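Local coordinates for protein branched-chain-amino-acid aminotransferase (Pseudomonas aeruginosa, PDB 6NST) that probably catalyses pyridoxal-phosphate-dependent transfer of the amino group of leucine, isoleucine or valine to 2-oxoglutarate, at residues V152-R158 / V213-N218; F53-H58 / I220-T224; V102-E107 / L116-V120; G34-F38 / S65-M71. The protein carries 1 engineered substitution. Numbering follows the deposited sequence.

Contact 1. Residues V152-R158 / V213-N218; sequences VNISMTR and VTACLN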
loop_
_atom_site.group_PDB
_atom_site.type_symbol
_atom_site.label_atom_id
_atom_site.label_comp_id
_atom_site.label_asym_id
_atom_site.label_seq_id
_atom_site.Cartn_x
_atom_site.Cartn_y
_atom_site.Cartn_z
ATOM N N VAL A 152 -7.550 -6.491 -5.882
ATOM C CA VAL A 152 -8.833 -6.241 -6.537
ATOM C C VAL A 152 -8.703 -5.426 -7.815
ATOM O O VAL A 152 -9.639 -5.398 -8.620
ATOM C CB VAL A 152 -9.808 -5.540 -5.569
ATOM C CG1 VAL A 152 -10.126 -6.442 -4.393
ATOM C CG2 VAL A 152 -9.228 -4.213 -5.103
ATOM N N ASN A 153 -7.579 -4.742 -8.022
ATOM C CA ASN A 153 -7.369 -3.982 -9.246
ATOM C C ASN A 153 -6.270 -4.562 -10.125
ATOM O O ASN A 153 -5.921 -3.955 -11.143
ATOM C CB ASN A 153 -7.059 -2.516 -8.926
ATOM C CG ASN A 153 -7.257 -1.611 -10.125
ATOM O OD1 ASN A 153 -8.039 -1.924 -11.022
ATOM N ND2 ASN A 153 -6.538 -0.494 -10.157
ATOM N N ILE A 154 -5.712 -5.709 -9.760
ATOM C CA ILE A 154 -4.765 -6.422 -10.609
ATOM C C ILE A 154 -5.435 -7.585 -11.321
ATOM O O ILE A 154 -5.304 -7.743 -12.535
ATOM C CB ILE A 154 -3.550 -6.893 -9.781
ATOM C CG1 ILE A 154 -2.805 -5.688 -9.205
ATOM C CG2 ILE A 154 -2.631 -7.749 -10.637
ATOM C CD1 ILE A 154 -1.602 -6.053 -8.355
ATOM N N SER A 155 -6.166 -8.408 -10.580
ATOM C CA SER A 155 -6.987 -9.455 -11.159
ATOM C C SER A 155 -8.435 -9.235 -10.750
ATOM O O SER A 155 -8.722 -8.592 -9.735
ATOM C CB SER A 155 -6.514 -10.850 -10.729
ATOM O OG SER A 155 -6.551 -10.992 -9.324
ATOM N N MET A 156 -9.345 -9.762 -11.560
ATOM C CA MET A 156 -10.776 -9.557 -11.358
ATOM C C MET A 156 -11.269 -10.601 -10.366
ATOM O O MET A 156 -11.589 -11.733 -10.738
ATOM C CB MET A 156 -11.504 -9.626 -12.693
ATOM C CG MET A 156 -10.998 -8.605 -13.715
ATOM S SD MET A 156 -11.228 -6.881 -13.203
ATOM C CE MET A 156 -9.599 -6.451 -12.582
ATOM N N THR A 157 -11.336 -10.212 -9.088
ATOM C CA THR A 157 -11.566 -11.154 -8.002
ATOM C C THR A 157 -12.985 -11.711 -7.975
ATOM O O THR A 157 -13.224 -12.699 -7.270
ATOM C CB THR A 157 -11.244 -10.492 -6.659
ATOM O OG1 THR A 157 -12.037 -9.310 -6.497
ATOM C CG2 THR A 157 -9.766 -10.117 -6.592
ATOM N N ARG A 158 -13.923 -11.116 -8.712
ATOM C CA ARG A 158 -15.275 -11.655 -8.792
ATOM C C ARG A 158 -15.437 -12.689 -9.895
ATOM O O ARG A 158 -16.444 -13.408 -9.909
ATOM C CB ARG A 158 -16.294 -10.530 -9.013
ATOM C CG ARG A 158 -16.214 -9.405 -7.998
ATOM C CD ARG A 158 -16.129 -9.946 -6.581
ATOM N NE ARG A 158 -15.991 -8.875 -5.599
ATOM C CZ ARG A 158 -15.552 -9.054 -4.358
ATOM N NH1 ARG A 158 -15.197 -10.264 -3.947
ATOM N NH2 ARG A 158 -15.458 -8.021 -3.532
ATOM N N VAL A 213 -17.186 -9.687 1.432
ATOM C CA VAL A 213 -16.915 -9.922 0.017
ATOM C C VAL A 213 -16.065 -8.777 -0.514
ATOM O O VAL A 213 -16.556 -7.901 -1.236
ATOM C CB VAL A 213 -18.218 -10.072 -0.785
ATOM C CG1 VAL A 213 -17.938 -10.695 -2.145
ATOM C CG2 VAL A 213 -19.226 -10.902 -0.009
ATOM N N THR A 214 -14.781 -8.780 -0.158
ATOM C CA THR A 214 -13.887 -7.670 -0.454
ATOM C C THR A 214 -12.904 -8.058 -1.550
ATOM O O THR A 214 -13.112 -7.738 -2.725
ATOM C CB THR A 214 -13.141 -7.246 0.812
ATOM O OG1 THR A 214 -13.971 -7.484 1.956
ATOM C CG2 THR A 214 -12.803 -5.775 0.761
ATOM N N ALA A 215 -11.831 -8.750 -1.175
ATOM C CA ALA A 215 -10.854 -9.253 -2.128
ATOM C C ALA A 215 -10.915 -10.766 -2.290
ATOM O O ALA A 215 -10.150 -11.322 -3.087
ATOM C CB ALA A 215 -9.442 -8.828 -1.708
ATOM N N CYS A 216 -11.797 -11.443 -1.558
ATOM C CA CYS A 216 -11.980 -12.879 -1.689
ATOM C C CYS A 216 -13.085 -13.182 -2.699
ATOM O O CYS A 216 -13.806 -12.294 -3.159
ATOM C CB CYS A 216 -12.309 -13.505 -0.333
ATOM S SG CYS A 216 -13.906 -13.003 0.358
ATOM N N LEU A 217 -13.214 -14.460 -3.044
ATOM C CA LEU A 217 -14.234 -14.878 -3.996
ATOM C C LEU A 217 -15.591 -14.976 -3.312
ATOM O O LEU A 217 -15.706 -15.496 -2.198
ATOM C CB LEU A 217 -13.869 -16.223 -4.624
ATOM C CG LEU A 217 -14.828 -16.730 -5.708
ATOM C CD1 LEU A 217 -14.851 -15.784 -6.900
ATOM C CD2 LEU A 217 -14.461 -18.140 -6.148
ATOM N N ASN A 218 -16.621 -14.464 -3.988
ATOM C CA ASN A 218 -18.004 -14.572 -3.521
ATOM C C ASN A 218 -18.463 -16.009 -3.754
ATOM O O ASN A 218 -19.181 -16.325 -4.706
ATOM C CB ASN A 218 -18.894 -13.567 -4.247
ATOM C CG ASN A 218 -20.246 -13.390 -3.580
ATOM O OD1 ASN A 218 -20.667 -14.212 -2.767
ATOM N ND2 ASN A 218 -20.936 -12.309 -3.927
#
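A buried loop-against-loop contact brings the turn 152-158, between strand 140-145 and helix 166-177, against residues 213-218, which lead from strand 207-210 into helix 220-231. Its centre is the guanidinium of Arg158, set among backbone carbonyls of the second loop. Arg158 NH2 lies 2.5 Å from both Val213 O and Thr214 O, and Arg158 NH1 is 2.6 Å from Cys216 O; the angles toward Thr214 O and Cys216 O are poor for hydrogen bonds, and Val213 and Thr214 are poorly ordered. Val213 CG1 covers one guanidinium face. Beside this charge Val152 CG1 meets Ala215 CB at 3.7 Å, and methyls lie against carbonyl oxygens: Thr157 CG2 on Ala215 O at 3.7 Å and Leu217 CD1 on Thr157 O at 3.5 Å. Asp244 of the second subunit accepts a hydrogen bond from the Arg158 backbone. The side chain of Leu217 lies about 5 Å from that of Lys160, the probable cofactor lysine, so the 213-218 loop probably lines the pyridoxal-phosphate site of this class IV aminotransferase.

Contact 2. Residues F53-H58 / I220-T224; sequences FRLQAH and ITRNT. With SO4 (sulfate ion), chain G.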
loop_
_atom_site.group_PDB
_atom_site.type_symbol
_atom_site.label_atom_id
_atom_site.label_comp_id
_atom_site.label_asym_id
_atom_site.label_seq_id
_atom_site.Cartn_x
_atom_site.Cartn_y
_atom_site.Cartn_z
ATOM N N PHE A 53 -26.354 -29.388 -7.537
ATOM C CA PHE A 53 -26.630 -28.422 -6.483
ATOM C C PHE A 53 -26.398 -27.010 -7.006
ATOM O O PHE A 53 -25.278 -26.663 -7.398
ATOM C CB PHE A 53 -25.762 -28.687 -5.256
ATOM C CG PHE A 53 -26.030 -27.746 -4.120
ATOM C CD1 PHE A 53 -27.230 -27.801 -3.430
ATOM C CD2 PHE A 53 -25.090 -26.805 -3.745
ATOM C CE1 PHE A 53 -27.485 -26.934 -2.386
ATOM C CE2 PHE A 53 -25.338 -25.936 -2.699
ATOM C CZ PHE A 53 -26.537 -26.001 -2.020
ATOM N N ARG A 54 -27.458 -26.203 -6.999
ATOM C CA ARG A 54 -27.430 -24.813 -7.448
ATOM C C ARG A 54 -26.804 -24.697 -8.837
ATOM O O ARG A 54 -25.794 -24.022 -9.051
ATOM C CB ARG A 54 -26.706 -23.926 -6.433
ATOM C CG ARG A 54 -27.288 -24.020 -5.035
ATOM C CD ARG A 54 -26.932 -22.806 -4.200
ATOM N NE ARG A 54 -27.600 -21.602 -4.682
ATOM C CZ ARG A 54 -27.548 -20.422 -4.071
ATOM N NH1 ARG A 54 -26.859 -20.282 -2.948
ATOM N NH2 ARG A 54 -28.189 -19.381 -4.583
ATOM N N LEU A 55 -27.432 -25.391 -9.788
ATOM C CA LEU A 55 -26.984 -25.324 -11.173
ATOM C C LEU A 55 -27.061 -23.898 -11.708
ATOM O O LEU A 55 -26.151 -23.440 -12.411
ATOM C CB LEU A 55 -27.819 -26.268 -12.034
ATOM C CG LEU A 55 -27.542 -26.226 -13.535
ATOM C CD1 LEU A 55 -26.080 -26.535 -13.814
ATOM C CD2 LEU A 55 -28.453 -27.187 -14.284
ATOM N N GLN A 56 -28.133 -23.178 -11.372
ATOM C CA GLN A 56 -28.333 -21.837 -11.911
ATOM C C GLN A 56 -27.269 -20.868 -11.411
ATOM O O GLN A 56 -26.752 -20.052 -12.185
ATOM C CB GLN A 56 -29.734 -21.338 -11.552
ATOM C CG GLN A 56 -30.041 -19.911 -11.994
ATOM C CD GLN A 56 -30.231 -19.777 -13.496
ATOM O OE1 GLN A 56 -30.186 -20.763 -14.234
ATOM N NE2 GLN A 56 -30.450 -18.549 -13.956
ATOM N N ALA A 57 -26.923 -20.945 -10.123
ATOM C CA ALA A 57 -25.939 -20.022 -9.565
ATOM C C ALA A 57 -24.563 -20.237 -10.183
ATOM O O ALA A 57 -23.812 -19.277 -10.388
ATOM C CB ALA A 57 -25.874 -20.173 -8.046
ATOM N N HIS A 58 -24.214 -21.487 -10.486
ATOM C CA HIS A 58 -22.915 -21.749 -11.094
ATOM C C HIS A 58 -22.898 -21.334 -12.559
ATOM O O HIS A 58 -21.883 -20.831 -13.055
ATOM C CB HIS A 58 -22.548 -23.225 -10.928
ATOM C CG HIS A 58 -22.128 -23.582 -9.538
ATOM N ND1 HIS A 58 -20.854 -23.351 -9.064
ATOM C CD2 HIS A 58 -22.815 -24.136 -8.511
ATOM C CE1 HIS A 58 -20.773 -23.754 -7.809
ATOM N NE2 HIS A 58 -21.949 -24.234 -7.448
ATOM N N ILE A 220 -20.211 -19.526 -3.831
ATOM C CA ILE A 220 -21.595 -19.984 -3.781
ATOM C C ILE A 220 -21.846 -20.785 -2.511
ATOM O O ILE A 220 -22.904 -20.659 -1.884
ATOM C CB ILE A 220 -21.934 -20.790 -5.047
ATOM C CG1 ILE A 220 -21.905 -19.878 -6.276
ATOM C CG2 ILE A 220 -23.292 -21.471 -4.912
ATOM C CD1 ILE A 220 -22.221 -20.585 -7.573
ATOM N N THR A 221 -20.877 -21.610 -2.102
ATOM C CA THR A 221 -21.016 -22.348 -0.851
ATOM C C THR A 221 -21.037 -21.401 0.340
ATOM O O THR A 221 -21.764 -21.629 1.315
ATOM C CB THR A 221 -19.881 -23.361 -0.704
ATOM O OG1 THR A 221 -19.764 -24.129 -1.908
ATOM C CG2 THR A 221 -20.149 -24.300 0.465
ATOM N N ARG A 222 -20.236 -20.336 0.282
ATOM C CA ARG A 222 -20.311 -19.297 1.301
ATOM C C ARG A 222 -21.701 -18.677 1.347
ATOM O O ARG A 222 -22.239 -18.419 2.428
ATOM C CB ARG A 222 -19.251 -18.230 1.027
ATOM C CG ARG A 222 -19.352 -16.997 1.902
ATOM C CD ARG A 222 -18.432 -15.899 1.387
ATOM N NE ARG A 222 -18.392 -14.753 2.288
ATOM C CZ ARG A 222 -19.268 -13.756 2.267
ATOM N NH1 ARG A 222 -20.263 -13.759 1.388
ATOM N NH2 ARG A 222 -19.149 -12.755 3.129
ATOM N N ASN A 223 -22.306 -18.448 0.178
ATOM C CA ASN A 223 -23.641 -17.857 0.137
ATOM C C ASN A 223 -24.687 -18.806 0.709
ATOM O O ASN A 223 -25.647 -18.363 1.350
ATOM C CB ASN A 223 -24.000 -17.466 -1.297
ATOM C CG ASN A 223 -25.370 -16.821 -1.399
ATOM O OD1 ASN A 223 -26.388 -17.508 -1.483
ATOM N ND2 ASN A 223 -25.399 -15.493 -1.394
ATOM N N THR A 224 -24.523 -20.113 0.485
ATOM C CA THR A 224 -25.459 -21.075 1.055
ATOM C C THR A 224 -25.344 -21.121 2.573
ATOM O O THR A 224 -26.353 -21.276 3.272
ATOM C CB THR A 224 -25.224 -22.467 0.466
ATOM O OG1 THR A 224 -23.923 -22.932 0.841
ATOM C CG2 THR A 224 -25.321 -22.430 -1.045
HETATM S S SO4 G . -17.401 -22.023 -4.332
HETATM O O1 SO4 G . -18.256 -21.184 -5.166
HETATM O O2 SO4 G . -17.029 -23.222 -5.070
HETATM O O3 SO4 G . -16.194 -21.284 -3.962
HETATM O O4 SO4 G . -18.128 -22.402 -3.124
#
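The probable phosphate-binding end of the cofactor pocket lies here, where the amino terminus of helix 220-231 faces the start of helix 55-68. A sulfate ion, probably from the crystallisation liquor, sits at the helix end: Ile220 N donates to SO4 O1 at 2.9 Å, Thr221 N to SO4 O4 at 3.0 Å, and Thr221 OG1 to the same SO4 O4 at 2.7 Å. Arg61 and Thr257 also bond to the anion. Backbone NH groups at a helix amino terminus, joined by a threonine hydroxyl, suit a phosphate, and class IV aminotransferases hold the pyridoxal 5'-phosphate group in this way; the cofactor itself is not attached in this structure. Ile220 also makes much of the contact between the two segments. Its CD1 lies over the face of the His58 ring, 3.4 Å from the centroid, a CH-pi contact, and is 3.7 Å from Ala57 CB, while Ile220 CG2 meets Arg54 CD at 3.9 Å. His58 ND1 is hydrogen-bonded to Glu39. One turn further along helix 220-231, Asn223 OD1 accepts from Arg54 NH1 at 3.2 Å, nearly straight (171°), and Thr224 CG2 packs against the edge of the Phe53 ring, 3.9 Å from CE2. Arg54, at the N-cap position of helix 55-68, makes a cation-pi contact with Trp302 as well.

Contact 3. Residues V102-E107 / L116-V120; sequences VFYGSE and LKVHV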
loop_
_atom_site.group_PDB
_atom_site.type_symbol
_atom_site.label_atom_id
_atom_site.label_comp_id
_atom_site.label_asym_id
_atom_site.label_seq_id
_atom_site.Cartn_x
_atom_site.Cartn_y
_atom_site.Cartn_z
ATOM N N VAL A 102 -14.759 -22.249 -20.129
ATOM C CA VAL A 102 -14.842 -21.419 -21.326
ATOM C C VAL A 102 -13.439 -20.928 -21.647
ATOM O O VAL A 102 -12.749 -20.400 -20.767
ATOM C CB VAL A 102 -15.808 -20.241 -21.113
ATOM C CG1 VAL A 102 -15.822 -19.325 -22.319
ATOM C CG2 VAL A 102 -17.209 -20.746 -20.792
ATOM N N PHE A 103 -13.010 -21.104 -22.898
ATOM C CA PHE A 103 -11.638 -20.765 -23.254
ATOM C C PHE A 103 -11.555 -20.312 -24.706
ATOM O O PHE A 103 -12.363 -20.712 -25.547
ATOM C CB PHE A 103 -10.680 -21.944 -23.011
ATOM C CG PHE A 103 -10.924 -23.139 -23.897
ATOM C CD1 PHE A 103 -10.187 -23.323 -25.057
ATOM C CD2 PHE A 103 -11.869 -24.094 -23.554
ATOM C CE1 PHE A 103 -10.397 -24.426 -25.865
ATOM C CE2 PHE A 103 -12.084 -25.200 -24.358
ATOM C CZ PHE A 103 -11.345 -25.367 -25.515
ATOM N N TYR A 104 -10.562 -19.467 -24.983
ATOM C CA TYR A 104 -10.281 -19.035 -26.344
ATOM C C TYR A 104 -9.577 -20.144 -27.116
ATOM O O TYR A 104 -8.765 -20.887 -26.565
ATOM C CB TYR A 104 -9.412 -17.776 -26.341
ATOM C CG TYR A 104 -10.163 -16.495 -26.057
ATOM C CD1 TYR A 104 -11.424 -16.270 -26.595
ATOM C CD2 TYR A 104 -9.610 -15.510 -25.249
ATOM C CE1 TYR A 104 -12.112 -15.096 -26.337
ATOM C CE2 TYR A 104 -10.289 -14.334 -24.985
ATOM C CZ TYR A 104 -11.539 -14.133 -25.530
ATOM O OH TYR A 104 -12.219 -12.965 -25.269
ATOM N N GLY A 105 -9.885 -20.241 -28.407
ATOM C CA GLY A 105 -9.370 -21.311 -29.235
ATOM C C GLY A 105 -7.977 -21.028 -29.761
ATOM O O GLY A 105 -7.271 -20.132 -29.293
ATOM N N SER A 106 -7.582 -21.813 -30.765
ATOM C CA SER A 106 -6.273 -21.655 -31.389
ATOM C C SER A 106 -6.346 -20.884 -32.704
ATOM O O SER A 106 -5.901 -21.376 -33.748
ATOM C CB SER A 106 -5.635 -23.026 -31.598
ATOM O OG SER A 106 -6.510 -23.883 -32.300
ATOM N N GLU A 107 -6.894 -19.668 -32.664
ATOM C CA GLU A 107 -7.008 -18.845 -33.864
ATOM C C GLU A 107 -5.837 -17.877 -34.009
ATOM O O GLU A 107 -5.151 -17.874 -35.036
ATOM C CB GLU A 107 -8.340 -18.090 -33.863
ATOM C CG GLU A 107 -9.531 -18.926 -34.304
ATOM C CD GLU A 107 -9.856 -20.030 -33.322
ATOM O OE1 GLU A 107 -9.630 -19.825 -32.111
ATOM O OE2 GLU A 107 -10.329 -21.102 -33.756
ATOM N N LEU A 116 -10.302 -14.297 -31.970
ATOM C CA LEU A 116 -10.268 -15.528 -31.196
ATOM C C LEU A 116 -11.658 -16.134 -31.082
ATOM O O LEU A 116 -12.640 -15.434 -30.817
ATOM C CB LEU A 116 -9.700 -15.263 -29.801
ATOM C CG LEU A 116 -8.242 -14.809 -29.747
ATOM C CD1 LEU A 116 -7.822 -14.507 -28.318
ATOM C CD2 LEU A 116 -7.340 -15.866 -30.363
ATOM N N LYS A 117 -11.738 -17.445 -31.283
ATOM C CA LYS A 117 -12.987 -18.174 -31.129
ATOM C C LYS A 117 -13.117 -18.684 -29.701
ATOM O O LYS A 117 -12.138 -19.119 -29.089
ATOM C CB LYS A 117 -13.062 -19.340 -32.117
ATOM C CG LYS A 117 -14.419 -20.021 -32.175
ATOM C CD LYS A 117 -14.438 -21.112 -33.235
ATOM C CE LYS A 117 -15.794 -21.797 -33.308
ATOM N NZ LYS A 117 -16.156 -22.443 -32.016
ATOM N N VAL A 118 -14.334 -18.618 -29.172
ATOM C CA VAL A 118 -14.636 -19.074 -27.821
ATOM C C VAL A 118 -15.138 -20.507 -27.890
ATOM O O VAL A 118 -16.088 -20.808 -28.625
ATOM C CB VAL A 118 -15.675 -18.162 -27.147
ATOM C CG1 VAL A 118 -15.997 -18.670 -25.759
ATOM C CG2 VAL A 118 -15.169 -16.728 -27.089
ATOM N N HIS A 119 -14.498 -21.393 -27.131
ATOM C CA HIS A 119 -14.904 -22.785 -27.010
ATOM C C HIS A 119 -15.375 -23.059 -25.589
ATOM O O HIS A 119 -14.943 -22.400 -24.639
ATOM C CB HIS A 119 -13.755 -23.731 -27.368
ATOM C CG HIS A 119 -13.233 -23.546 -28.759
ATOM N ND1 HIS A 119 -13.437 -24.472 -29.759
ATOM C CD2 HIS A 119 -12.516 -22.542 -29.317
ATOM C CE1 HIS A 119 -12.867 -24.047 -30.872
ATOM N NE2 HIS A 119 -12.302 -22.878 -30.632
ATOM N N VAL A 120 -16.264 -24.041 -25.446
ATOM C CA VAL A 120 -16.831 -24.403 -24.151
ATOM C C VAL A 120 -16.768 -25.918 -24.003
ATOM O O VAL A 120 -17.155 -26.650 -24.919
ATOM C CB VAL A 120 -18.285 -23.912 -24.004
ATOM C CG1 VAL A 120 -18.850 -24.316 -22.654
ATOM C CG2 VAL A 120 -18.365 -22.406 -24.194
#
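Leu116 opens by placing CD1 over the face of the Tyr104 ring, 4.0 Å from its centroid, a CH-pi contact. Lys117 follows with its backbone: Lys117 O accepts from Gly105 N at 2.6 Å, and Lys117 N donates a weak bond to Glu107 OE1 at 3.3 Å. Val118 is a non-hydrogen-bonded partner of Tyr104, and its CG1 meets Val102 CG1 at 3.5 Å. His119 forms the hydrogen-bonded pair with Phe103 (Phe103 N to His119 O, 2.9 Å; His119 N to Phe103 O, 2.7 Å) and sets CB over the Phe103 ring. Its imidazole lies where a side chain on Gly105 would clash, with CD2 3.4 Å from Gly105 CA, while ND1 bonds to Asp13. Val120 pairs with Val102, CG2 to CG2 at 4.0 Å. These residues form the loop end of the antiparallel hairpin made by strands 96-104 and 118-126 of the seven-stranded sheet, flanked by strand 9-12 beside 118-126 and strand 36-46 beside 96-104, with helix 29-33 touching Phe103 and Leu116.

Contact 4. Residues G34-F38 / S65-M71; sequences GMGVF and SAHIMNM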
loop_
_atom_site.group_PDB
_atom_site.type_symbol
_atom_site.label_atom_id
_atom_site.label_comp_id
_atom_site.label_asym_id
_atom_site.label_seq_id
_atom_site.Cartn_x
_atom_site.Cartn_y
_atom_site.Cartn_z
ATOM N N GLY A 34 -3.844 -17.962 -20.206
ATOM C CA GLY A 34 -4.707 -18.095 -19.049
ATOM C C GLY A 34 -6.050 -17.406 -19.140
ATOM O O GLY A 34 -6.844 -17.521 -18.201
ATOM N N MET A 35 -6.340 -16.705 -20.233
ATOM C CA MET A 35 -7.603 -15.982 -20.376
ATOM C C MET A 35 -8.725 -16.980 -20.624
ATOM O O MET A 35 -8.918 -17.463 -21.743
ATOM C CB MET A 35 -7.511 -14.962 -21.504
ATOM C CG MET A 35 -8.762 -14.123 -21.703
ATOM S SD MET A 35 -9.179 -13.135 -20.256
ATOM C CE MET A 35 -9.699 -11.611 -21.037
ATOM N N GLY A 36 -9.465 -17.285 -19.571
ATOM C CA GLY A 36 -10.607 -18.166 -19.670
ATOM C C GLY A 36 -11.284 -18.224 -18.320
ATOM O O GLY A 36 -10.707 -17.842 -17.296
ATOM N N VAL A 37 -12.524 -18.695 -18.335
ATOM C CA VAL A 37 -13.316 -18.786 -17.116
ATOM C C VAL A 37 -13.803 -20.219 -16.956
ATOM O O VAL A 37 -13.942 -20.961 -17.934
ATOM C CB VAL A 37 -14.500 -17.790 -17.122
ATOM C CG1 VAL A 37 -13.997 -16.371 -17.355
ATOM C CG2 VAL A 37 -15.525 -18.172 -18.176
ATOM N N PHE A 38 -14.044 -20.614 -15.708
ATOM C CA PHE A 38 -14.473 -21.974 -15.420
ATOM C C PHE A 38 -15.313 -21.980 -14.153
ATOM O O PHE A 38 -15.443 -20.969 -13.458
ATOM C CB PHE A 38 -13.278 -22.930 -15.288
ATOM C CG PHE A 38 -12.482 -22.748 -14.026
ATOM C CD1 PHE A 38 -12.622 -23.634 -12.971
ATOM C CD2 PHE A 38 -11.587 -21.698 -13.897
ATOM C CE1 PHE A 38 -11.889 -23.475 -11.810
ATOM C CE2 PHE A 38 -10.851 -21.532 -12.738
ATOM C CZ PHE A 38 -11.002 -22.424 -11.693
ATOM N N SER A 65 -18.500 -14.300 -15.034
ATOM C CA SER A 65 -17.052 -14.327 -15.208
ATOM C C SER A 65 -16.663 -14.013 -16.646
ATOM O O SER A 65 -15.710 -13.264 -16.889
ATOM C CB SER A 65 -16.499 -15.690 -14.790
ATOM O OG SER A 65 -16.765 -15.953 -13.421
ATOM N N ALA A 66 -17.396 -14.568 -17.613
ATOM C CA ALA A 66 -17.111 -14.279 -19.013
ATOM C C ALA A 66 -17.445 -12.835 -19.365
ATOM O O ALA A 66 -16.780 -12.236 -20.219
ATOM C CB ALA A 66 -17.881 -15.241 -19.916
ATOM N N HIS A 67 -18.467 -12.264 -18.723
ATOM C CA HIS A 67 -18.804 -10.865 -18.967
ATOM C C HIS A 67 -17.731 -9.941 -18.404
ATOM O O HIS A 67 -17.407 -8.912 -19.011
ATOM C CB HIS A 67 -20.173 -10.548 -18.363
ATOM C CG HIS A 67 -20.613 -9.129 -18.553
ATOM N ND1 HIS A 67 -20.883 -8.591 -19.792
ATOM C CD2 HIS A 67 -20.842 -8.141 -17.657
ATOM C CE1 HIS A 67 -21.252 -7.330 -19.653
ATOM N NE2 HIS A 67 -21.236 -7.032 -18.365
ATOM N N ILE A 68 -17.162 -10.295 -17.251
ATOM C CA ILE A 68 -16.074 -9.504 -16.684
ATOM C C ILE A 68 -14.857 -9.534 -17.601
ATOM O O ILE A 68 -14.203 -8.508 -17.825
ATOM C CB ILE A 68 -15.733 -10.008 -15.270
ATOM C CG1 ILE A 68 -16.901 -9.737 -14.318
ATOM C CG2 ILE A 68 -14.456 -9.362 -14.765
ATOM C CD1 ILE A 68 -16.767 -10.395 -12.963
ATOM N N MET A 69 -14.540 -10.702 -18.153
ATOM C CA MET A 69 -13.369 -10.870 -19.004
ATOM C C MET A 69 -13.633 -10.507 -20.457
ATOM O O MET A 69 -12.742 -10.696 -21.292
ATOM C CB MET A 69 -12.861 -12.313 -18.921
ATOM C CG MET A 69 -12.460 -12.737 -17.523
ATOM S SD MET A 69 -11.122 -11.720 -16.878
ATOM C CE MET A 69 -11.037 -12.312 -15.190
ATOM N N ASN A 70 -14.825 -9.999 -20.772
ATOM C CA ASN A 70 -15.199 -9.649 -22.141
ATOM C C ASN A 70 -15.117 -10.860 -23.067
ATOM O O ASN A 70 -14.718 -10.754 -24.228
ATOM C CB ASN A 70 -14.345 -8.495 -22.675
ATOM C CG ASN A 70 -15.171 -7.276 -23.025
ATOM O OD1 ASN A 70 -16.320 -7.148 -22.602
ATOM N ND2 ASN A 70 -14.589 -6.370 -23.801
ATOM N N MET A 71 -15.497 -12.025 -22.546
ATOM C CA MET A 71 -15.583 -13.249 -23.331
ATOM C C MET A 71 -17.048 -13.525 -23.640
ATOM O O MET A 71 -17.874 -13.612 -22.725
ATOM C CB MET A 71 -14.968 -14.433 -22.586
ATOM C CG MET A 71 -13.496 -14.284 -22.251
ATOM S SD MET A 71 -12.853 -15.780 -21.473
ATOM C CE MET A 71 -13.014 -16.952 -22.818
HETATM O O HOH W 1 -16.972 -18.790 -13.338
#
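Gly34 leaves helix 29-33 with positive phi and turns the chain toward strand 36-46 without touching residues 65-71. Met35 then stretches its side chain across the gap, bringing CE to 3.2 Å from Met69 O and 3.9 Å from Met69 CB, while its CG lies 4.4 Å from Met71 SD. Met71 SD comes within 3.7 Å of the bare Gly36 CA. Val37 points into the end of helix 55-68: its CG1 is 3.6 Å from Ser65 CB and 3.9 Å from Met69 CG, and its CG2 is 4.1 Å from Ala66 CB. Most of these contacts are apolar, with no direct hydrogen bond. Phe38 turns its side chain away, but a water donates to Phe38 O at 2.7 Å and to Ser65 OG at 2.8 Å; that hydroxyl also bonds to Arg61 O and to the backbone nitrogen of Lys160, the predicted cofactor lysine. Helix 55-68 ends in a Schellman motif, with Asn70 at positive phi, Met71 N bonded to Ala66 O at 2.7 Å and a weak Asn70 N to His67 O bond, which swings Met71 back toward the strand. The end of helix 55-68 and the residues after it thus lie on the first part of the strand region 36-46, beside strand 96-104, whose Val102 and Tyr104 touch Val37 and Met35; Met169 and Leu170 of the third subunit pack on Met35 and Met69.

How the contacts relate
Contacts 1 and 4 are the buried pair, and they touch directly, Met156 and Arg158 packing on Ile68 and Met156 also on Met69; contacts 2 and 3 are only partly buried. Helix 55-68 serves twice, its first turn in contact 2 and its last in contact 4. Contacts 3 and 4 share the antiparallel sheet, with Val102 N 2.7 Å from Val37 O, a probable hydrogen bond. Their chemistry differs with position: regular strand pairing in contact 3, apolar side chains in contact 4, a guanidinium among carbonyls in contact 1, and in contact 2 an Arg54-Asn223 hydrogen bond and a CH-pi contact beside an anion site. Contacts 1, 3 and 4 also reach the third subunit.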